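Local coordinates for thioredoxin-like protein (Parabacteroides distasonis, PDB 4FO5) that is of unknown exact function but has a thioredoxin-like fold of the AhpC/TSA oxidoreductase family, and apparently lacks the cysteine pair of the thioredoxin CXXC motif, at residues 40-45 against 77-82; 49-54 against 66-71. All blocks are in the same frame, centred on the assembly; numbering follows the deposited sequence. Where two conformers were deposited one is given.

Both contacts lie in the thioredoxin-like core, their centres about 13 Å apart. Along the chain the order is 40-45, 49-54, 66-71 and 77-82, so contact 2, between helix 45-58 and strand 66-72, falls between the two halves of contact 1. Strand 34-40 and strand 66-72 are parallel neighbours in the sheet, and a probable hydrogen bond of 3.2 Å from Trp40 N to Ile71 O ties the contacts together. Trp40, part of contact 1, also reaches contact 2: its CE2 packs 3.3 Å from Asn51 ND2. Contact 2 thus belongs to the buried layer under the helix, whereas contact 1 joins the loop that, by sequence, probably corresponds to the thioredoxin active-site loop to helix 77-87.

Contact 1. Residues 40-45 against 77-82; sequences WAAYDA and ESIFTE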
ATOM      1  N   TRP A  40      -0.237  -4.383  -5.735  1.00 29.86           N
ATOM      2  CA  TRP A  40      -1.124  -5.271  -6.468  1.00 31.25           C
ATOM      3  C   TRP A  40      -0.927  -5.067  -7.970  1.00 36.93           C
ATOM      4  O   TRP A  40      -0.224  -4.151  -8.384  1.00 36.23           O
ATOM      5  CB  TRP A  40      -2.606  -5.005  -6.074  1.00 29.01           C
ATOM      6  CG  TRP A  40      -3.105  -3.675  -6.553  1.00 29.34           C
ATOM      7  CD1 TRP A  40      -2.778  -2.453  -6.054  1.00 30.70           C
ATOM      8  CD2 TRP A  40      -3.946  -3.432  -7.691  1.00 30.73           C
ATOM      9  NE1 TRP A  40      -3.389  -1.463  -6.782  1.00 30.78           N
ATOM     10  CE2 TRP A  40      -4.102  -2.034  -7.805  1.00 33.48           C
ATOM     11  CE3 TRP A  40      -4.579  -4.263  -8.629  1.00 33.76           C
ATOM     12  CZ2 TRP A  40      -4.868  -1.442  -8.821  1.00 34.27           C
ATOM     13  CZ3 TRP A  40      -5.332  -3.672  -9.642  1.00 36.27           C
ATOM     14  CH2 TRP A  40      -5.481  -2.281  -9.720  1.00 36.31           C
ATOM     15  N   ALA A  41      -1.567  -5.911  -8.775  1.00 34.78           N
ATOM     16  CA  ALA A  41      -1.590  -5.813 -10.235  1.00 37.51           C
ATOM     17  C   ALA A  41      -2.818  -6.541 -10.741  1.00 43.33           C
ATOM     18  O   ALA A  41      -3.205  -7.549 -10.148  1.00 41.90           O
ATOM     19  CB  ALA A  41      -0.328  -6.405 -10.846  1.00 40.43           C
ATOM     20  N   ALA A  42      -3.441  -6.030 -11.821  1.00 43.38           N
ATOM     21  CA  ALA A  42      -4.615  -6.654 -12.439  1.00 46.18           C
ATOM     22  C   ALA A  42      -4.316  -8.109 -12.862  1.00 51.97           C
ATOM     23  O   ALA A  42      -5.209  -8.948 -12.780  1.00 53.82           O
ATOM     24  CB  ALA A  42      -5.076  -5.839 -13.639  1.00 49.14           C
ATOM     25  N   TYR A  43      -3.040  -8.416 -13.231  1.00 47.97           N
ATOM     26  CA  TYR A  43      -2.603  -9.766 -13.625  1.00 49.29           C
ATOM     27  C   TYR A  43      -2.497 -10.743 -12.413  1.00 52.84           C
ATOM     28  O   TYR A  43      -2.255 -11.928 -12.620  1.00 54.88           O
ATOM     29  CB  TYR A  43      -1.278  -9.734 -14.422  1.00 50.50           C
ATOM     30  CG  TYR A  43      -0.049  -9.275 -13.661  1.00 48.02           C
ATOM     31  CD1 TYR A  43       0.583 -10.115 -12.746  1.00 48.37           C
ATOM     32  CD2 TYR A  43       0.562  -8.058 -13.956  1.00 48.27           C
ATOM     33  CE1 TYR A  43       1.755  -9.729 -12.096  1.00 47.98           C
ATOM     34  CE2 TYR A  43       1.731  -7.658 -13.309  1.00 47.32           C
ATOM     35  CZ  TYR A  43       2.320  -8.492 -12.370  1.00 53.75           C
ATOM     36  OH  TYR A  43       3.465  -8.099 -11.711  1.00 53.69           O
ATOM     37  N   ASP A  44      -2.635 -10.250 -11.166  1.00 46.77           N
ATOM     38  CA  ASP A  44      -2.626 -11.110  -9.973  1.00 45.30           C
ATOM     39  C   ASP A  44      -3.989 -10.951  -9.328  1.00 46.92           C
ATOM     40  O   ASP A  44      -4.259  -9.960  -8.637  1.00 43.45           O
ATOM     41  CB  ASP A  44      -1.470 -10.782  -9.016  1.00 45.27           C
ATOM     42  CG  ASP A  44      -1.320 -11.770  -7.867  1.00 58.81           C
ATOM     43  OD1 ASP A  44      -2.157 -11.739  -6.937  1.00 57.63           O
ATOM     44  OD2 ASP A  44      -0.337 -12.534  -7.869  1.00 70.97           O
ATOM     45  N   ALA A  45      -4.881 -11.893  -9.646  1.00 45.09           N
ATOM     46  CA  ALA A  45      -6.286 -11.911  -9.229  1.00 43.73           C
ATOM     47  C   ALA A  45      -6.446 -11.709  -7.726  1.00 43.20           C
ATOM     48  O   ALA A  45      -7.257 -10.880  -7.314  1.00 40.54           O
ATOM     49  CB  ALA A  45      -6.936 -13.223  -9.657  1.00 46.89           C
ATOM     50  N   GLU A  77      -0.833   1.855 -18.291  1.00 64.69           N
ATOM     51  CA  GLU A  77      -1.622   2.841 -17.545  1.00 62.17           C
ATOM     52  C   GLU A  77      -3.119   2.646 -17.801  1.00 63.15           C
ATOM     53  O   GLU A  77      -3.926   2.872 -16.896  1.00 60.19           O
ATOM     54  CB  GLU A  77      -1.198   4.268 -17.943  1.00 65.84           C
ATOM     55  CG  GLU A  77      -1.692   5.359 -17.007  1.00 76.82           C
ATOM     56  CD  GLU A  77      -2.207   6.592 -17.723  1.00103.33           C
ATOM     57  OE1 GLU A  77      -3.396   6.597 -18.114  1.00101.50           O
ATOM     58  OE2 GLU A  77      -1.423   7.554 -17.894  1.00 99.17           O
ATOM     59  N   SER A  78      -3.483   2.231 -19.032  1.00 60.55           N
ATOM     60  CA  SER A  78      -4.866   1.981 -19.447  1.00 60.18           C
ATOM     61  C   SER A  78      -5.450   0.789 -18.688  1.00 60.32           C
ATOM     62  O   SER A  78      -6.627   0.827 -18.332  1.00 58.33           O
ATOM     63  CB  SER A  78      -4.961   1.775 -20.960  1.00 67.70           C
ATOM     64  OG  SER A  78      -4.162   0.693 -21.409  1.00 76.29           O
ATOM     65  N   ILE A  79      -4.617  -0.236 -18.391  1.00 56.28           N
ATOM     66  CA  ILE A  79      -5.012  -1.408 -17.604  1.00 54.35           C
ATOM     67  C   ILE A  79      -5.280  -0.952 -16.151  1.00 54.80           C
ATOM     68  O   ILE A  79      -6.287  -1.352 -15.579  1.00 53.28           O
ATOM     69  CB  ILE A  79      -3.959  -2.552 -17.692  1.00 58.27           C
ATOM     70  CG1 ILE A  79      -3.867  -3.161 -19.117  1.00 63.04           C
ATOM     71  CG2 ILE A  79      -4.160  -3.636 -16.610  1.00 56.75           C
ATOM     72  CD1 ILE A  79      -5.185  -3.802 -19.736  1.00 78.06           C
ATOM     73  N   PHE A  80      -4.418  -0.080 -15.587  1.00 50.12           N
ATOM     74  CA  PHE A  80      -4.605   0.456 -14.231  1.00 46.24           C
ATOM     75  C   PHE A  80      -5.903   1.277 -14.145  1.00 50.05           C
ATOM     76  O   PHE A  80      -6.690   1.078 -13.222  1.00 47.88           O
ATOM     77  CB  PHE A  80      -3.395   1.306 -13.794  1.00 46.98           C
ATOM     78  CG  PHE A  80      -3.639   2.278 -12.655  1.00 45.69           C
ATOM     79  CD1 PHE A  80      -3.683   1.835 -11.336  1.00 45.25           C
ATOM     80  CD2 PHE A  80      -3.810   3.636 -12.903  1.00 48.24           C
ATOM     81  CE1 PHE A  80      -3.891   2.735 -10.284  1.00 44.40           C
ATOM     82  CE2 PHE A  80      -4.023   4.535 -11.852  1.00 49.43           C
ATOM     83  CZ  PHE A  80      -4.070   4.078 -10.549  1.00 44.80           C
ATOM     84  N   THR A  81      -6.123   2.174 -15.113  1.00 48.63           N
ATOM     85  CA  THR A  81      -7.273   3.070 -15.190  1.00 49.56           C
ATOM     86  C   THR A  81      -8.593   2.290 -15.266  1.00 54.51           C
ATOM     87  O   THR A  81      -9.473   2.529 -14.439  1.00 53.99           O
ATOM     88  CB  THR A  81      -7.068   4.050 -16.362  1.00 58.75           C
ATOM     89  OG1 THR A  81      -6.118   5.021 -15.919  1.00 57.88           O
ATOM     90  CG2 THR A  81      -8.347   4.754 -16.793  1.00 59.34           C
ATOM     91  N   GLU A  82      -8.709   1.356 -16.217  1.00 52.51           N
ATOM     92  CA  GLU A  82      -9.897   0.520 -16.435  1.00 53.38           C
ATOM     93  C   GLU A  82     -10.224  -0.326 -15.188  1.00 52.74           C
ATOM     94  O   GLU A  82     -11.385  -0.370 -14.778  1.00 51.60           O
ATOM     95  CB  GLU A  82      -9.653  -0.385 -17.658  1.00 57.74           C
ATOM     96  CG  GLU A  82     -10.881  -1.029 -18.262  1.00 74.23           C
ATOM     97  CD  GLU A  82     -10.568  -1.992 -19.391  1.00104.81           C
ATOM     98  OE1 GLU A  82      -9.783  -2.942 -19.163  1.00 99.41           O
ATOM     99  OE2 GLU A  82     -11.119  -1.804 -20.501  1.00105.21           O
TER
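A small apolar contact joins the loop after strand 34-40 to the first turns of helix 77-87, burying 122 Å² in all with no hydrogen bond across it. Two pairs of side chains carry it. Ala42 directs its CB at the helix and meets the CG2 branch of Ile79 at 3.8 Å, methyl against methyl; that branch lies anti to the backbone N of Ile79. Deeper in, the six-membered part of the Trp40 indole approaches the Phe80 ring at an oblique angle, with Trp40 CZ2 4.3 Å from Phe80 CD1. A chi1 of 69° sets the Trp40 CG between its own backbone N and carbonyl carbon, and from there the indole reaches back to the helix.

The loop side is held by its own fold. A type I turn runs from Ala41 to Asp44, closed by Asp44 N to Ala41 O at 2.9 Å, and Ala41 CB lies over one face of the Tyr43 ring, toward its rim. Asp44 is the N-cap of helix 45-58. Judged by sequence, Asp44 and Ser47 stand where the cysteines of a thioredoxin CXXC motif would be, which makes classical dithiol exchange here unlikely.

Neighbouring elements complete the setting: Asp74 OD2 accepts the Ala42 amide, the Phe80 ring meets that of His96 with planes about 20° apart, and the indole of Trp40 also packs on Arg48 and Asn51 of helix 45-58, Ser70 and Ser72 of strand 66-72, and Val84 farther along helix 77-87.

Contact 2. Residues 49-54 against 66-71; sequences ARNVQL and IAMCSI
Asn51 and Leu54 of helix 45-58 face Ser70 and Met68 of strand 66-72, the helix and second strand of a beta-alpha-beta unit of the thioredoxin fold. The helix segment runs nearly antiparallel to the strand segment, at 164°, with their axes 10.4 Å apart.

Asn51 holds its CG anti to the backbone N (chi1 -168°), which carries the amide over to the strand. Its OD1 receives the hydroxyl of Ser70 in the carbonyl plane, with Ser70 OG to Asn51 OD1 at 2.8 Å and a C=O...donor angle of 148°. Ser70 was modelled in two conformers, so this bond belongs to the one described and may not be constant. ND2 hydrogen-bonds to Gln94 OE1, and OD1 also takes a weak hydrogen bond from Asn38 ND2. A buried polar group is therefore satisfied at both of its ends, and these partners fix which way the amide is turned. A leucine in this place would probably leave the Ser70 hydroxyl and Gln94 OE1 without their Asn51 partner.

One turn farther along the helix the contact becomes apolar. Met68, built as selenomethionine, has a chain bent at chi2 and chi3, so that its terminal methyl turns along the helix surface instead of pushing straight into it. CE comes within 4.0 Å of Leu54 CB and passes Asn51 OD1 at 4.3 Å, linking the apolar and polar halves of the contact. The selenium itself rests against the helix backbone, Met68 SE lying 4.1 Å from Leu54 C.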
ATOM      1  N   ALA A  49      -8.223  -8.597  -5.609  1.00 33.92           N
ATOM      2  CA  ALA A  49      -9.347  -8.733  -4.667  1.00 32.40           C
ATOM      3  C   ALA A  49      -8.982  -8.181  -3.282  1.00 33.28           C
ATOM      4  O   ALA A  49      -9.822  -7.543  -2.668  1.00 32.67           O
ATOM      5  CB  ALA A  49      -9.790 -10.184  -4.554  1.00 33.99           C
ATOM      6  N   ARG A  50      -7.742  -8.390  -2.794  1.00 31.77           N
ATOM      7  CA  ARG A  50      -7.309  -7.834  -1.493  1.00 30.90           C
ATOM      8  C   ARG A  50      -7.327  -6.321  -1.510  1.00 33.13           C
ATOM      9  O   ARG A  50      -7.691  -5.683  -0.519  1.00 30.75           O
ATOM     10  CB  ARG A  50      -5.885  -8.296  -1.129  1.00 34.86           C
ATOM     11  CG  ARG A  50      -5.779  -9.767  -0.760  1.00 44.19           C
ATOM     12  CD  ARG A  50      -4.432 -10.082  -0.093  1.00 50.57           C
ATOM     13  NE  ARG A  50      -3.266  -9.718  -0.913  1.00 45.57           N
ATOM     14  CZ  ARG A  50      -2.741 -10.483  -1.866  1.00 62.46           C
ATOM     15  NH1 ARG A  50      -3.282 -11.665  -2.158  1.00 52.77           N
ATOM     16  NH2 ARG A  50      -1.683 -10.068  -2.550  1.00 47.56           N
ATOM     17  N   ASN A  51      -6.959  -5.737  -2.661  1.00 31.01           N
ATOM     18  CA  ASN A  51      -6.942  -4.292  -2.848  1.00 29.44           C
ATOM     19  C   ASN A  51      -8.335  -3.671  -2.619  1.00 34.18           C
ATOM     20  O   ASN A  51      -8.448  -2.692  -1.885  1.00 33.39           O
ATOM     21  CB  ASN A  51      -6.441  -3.944  -4.242  1.00 27.37           C
ATOM     22  CG  ASN A  51      -6.139  -2.476  -4.369  1.00 42.38           C
ATOM     23  OD1 ASN A  51      -5.615  -1.861  -3.448  1.00 34.79           O
ATOM     24  ND2 ASN A  51      -6.487  -1.880  -5.489  1.00 34.88           N
ATOM     25  N   VAL A  52      -9.386  -4.279  -3.205  1.00 31.55           N
ATOM     26  CA  VAL A  52     -10.771  -3.828  -3.069  1.00 30.97           C
ATOM     27  C   VAL A  52     -11.193  -3.927  -1.615  1.00 32.58           C
ATOM     28  O   VAL A  52     -11.800  -2.996  -1.095  1.00 32.76           O
ATOM     29  CB  VAL A  52     -11.721  -4.644  -4.003  1.00 37.10           C
ATOM     30  CG1 VAL A  52     -13.192  -4.373  -3.700  1.00 38.33           C
ATOM     31  CG2 VAL A  52     -11.413  -4.365  -5.469  1.00 37.33           C
ATOM     32  N   GLN A  53     -10.880  -5.051  -0.955  1.00 30.54           N
ATOM     33  CA  GLN A  53     -11.291  -5.263   0.426  1.00 30.64           C
ATOM     34  C   GLN A  53     -10.587  -4.301   1.353  1.00 34.20           C
ATOM     35  O   GLN A  53     -11.251  -3.702   2.198  1.00 34.72           O
ATOM     36  CB  GLN A  53     -11.099  -6.717   0.856  1.00 32.28           C
ATOM     37  CG  GLN A  53     -12.002  -7.703   0.080  1.00 34.23           C
ATOM     38  CD  GLN A  53     -13.485  -7.368   0.068  1.00 52.50           C
ATOM     39  OE1 GLN A  53     -14.103  -7.124   1.114  1.00 52.05           O
ATOM     40  NE2 GLN A  53     -14.108  -7.397  -1.124  1.00 41.42           N
ATOM     41  N   LEU A  54      -9.283  -4.082   1.158  1.00 30.11           N
ATOM     42  CA  LEU A  54      -8.537  -3.112   1.979  1.00 30.36           C
ATOM     43  C   LEU A  54      -9.036  -1.668   1.761  1.00 35.37           C
ATOM     44  O   LEU A  54      -9.295  -0.979   2.746  1.00 35.23           O
ATOM     45  CB  LEU A  54      -7.023  -3.188   1.713  1.00 29.08           C
ATOM     46  CG  LEU A  54      -6.323  -4.479   2.184  1.00 34.23           C
ATOM     47  CD1 LEU A  54      -4.958  -4.617   1.523  1.00 33.37           C
ATOM     48  CD2 LEU A  54      -6.218  -4.552   3.713  1.00 36.77           C
ATOM     49  N   ILE A  66      -5.753   7.099   9.010  1.00 36.51           N
ATOM     50  CA  ILE A  66      -5.051   6.211   8.079  1.00 35.12           C
ATOM     51  C   ILE A  66      -5.123   6.705   6.647  1.00 38.88           C
ATOM     52  O   ILE A  66      -6.148   7.191   6.199  1.00 39.75           O
ATOM     53  CB  ILE A  66      -5.602   4.734   8.183  1.00 38.33           C
ATOM     54  CG1 ILE A  66      -4.858   3.736   7.248  1.00 36.82           C
ATOM     55  CG2 ILE A  66      -7.126   4.655   7.955  1.00 39.89           C
ATOM     56  CD1 ILE A  66      -3.817   2.913   7.864  1.00 35.18           C
ATOM     57  N   ALA A  67      -4.030   6.553   5.925  1.00 35.02           N
ATOM     58  CA  ALA A  67      -4.025   6.848   4.504  1.00 35.31           C
ATOM     59  C   ALA A  67      -3.729   5.556   3.751  1.00 36.44           C
ATOM     60  O   ALA A  67      -2.872   4.776   4.152  1.00 33.38           O
ATOM     61  CB  ALA A  67      -2.992   7.916   4.171  1.00 36.81           C
HETATM   62  N   MSE A  68      -4.448   5.322   2.687  1.00 32.69           N
HETATM   63  CA  MSE A  68      -4.182   4.160   1.875  1.00 32.40           C
HETATM   64  C   MSE A  68      -3.336   4.586   0.692  1.00 33.39           C
HETATM   65  O   MSE A  68      -3.679   5.533  -0.002  1.00 33.02           O
HETATM   66  CB  MSE A  68      -5.484   3.530   1.412  1.00 35.97           C
HETATM   67  CG  MSE A  68      -5.292   2.604   0.245  1.00 44.36           C
HETATM   68 SE   MSE A  68      -6.140   0.968   0.618  0.75 52.65          SE
HETATM   69  CE  MSE A  68      -4.693  -0.214   0.446  1.00 49.03           C
ATOM     70  N   CYS A  69      -2.290   3.842   0.432  1.00 29.56           N
ATOM     71  CA  CYS A  69      -1.411   4.035  -0.699  1.00 30.31           C
ATOM     72  C   CYS A  69      -1.322   2.708  -1.452  1.00 32.27           C
ATOM     73  O   CYS A  69      -0.546   1.842  -1.071  1.00 31.47           O
ATOM     74  CB  CYS A  69      -0.047   4.516  -0.236  1.00 31.55           C
ATOM     75  SG  CYS A  69       1.075   4.879  -1.600  1.00 38.00           S
ATOM     76  N   SER A  70      -2.167   2.530  -2.474  1.00 28.50           N
ATOM     77  CA  SER A  70      -2.229   1.304  -3.283  0.50 28.28           C
ATOM     78  C   SER A  70      -1.459   1.514  -4.548  1.00 33.36           C
ATOM     79  O   SER A  70      -1.791   2.416  -5.304  1.00 36.14           O
ATOM     80  CB  SER A  70      -3.671   0.950  -3.637  0.50 32.11           C
ATOM     81  OG  SER A  70      -4.423   0.468  -2.546  0.50 38.78           O
ATOM     82  N   ILE A  71      -0.430   0.718  -4.798  1.00 28.45           N
ATOM     83  CA  ILE A  71       0.369   0.915  -6.007  1.00 27.82           C
ATOM     84  C   ILE A  71       0.214  -0.263  -6.952  1.00 32.12           C
ATOM     85  O   ILE A  71       0.570  -1.375  -6.586  1.00 31.66           O
ATOM     86  CB  ILE A  71       1.855   1.145  -5.652  1.00 30.66           C
ATOM     87  CG1 ILE A  71       2.015   2.279  -4.616  1.00 29.36           C
ATOM     88  CG2 ILE A  71       2.665   1.412  -6.941  1.00 32.04           C
ATOM     89  CD1 ILE A  71       3.452   2.467  -4.025  1.00 35.21           C
TER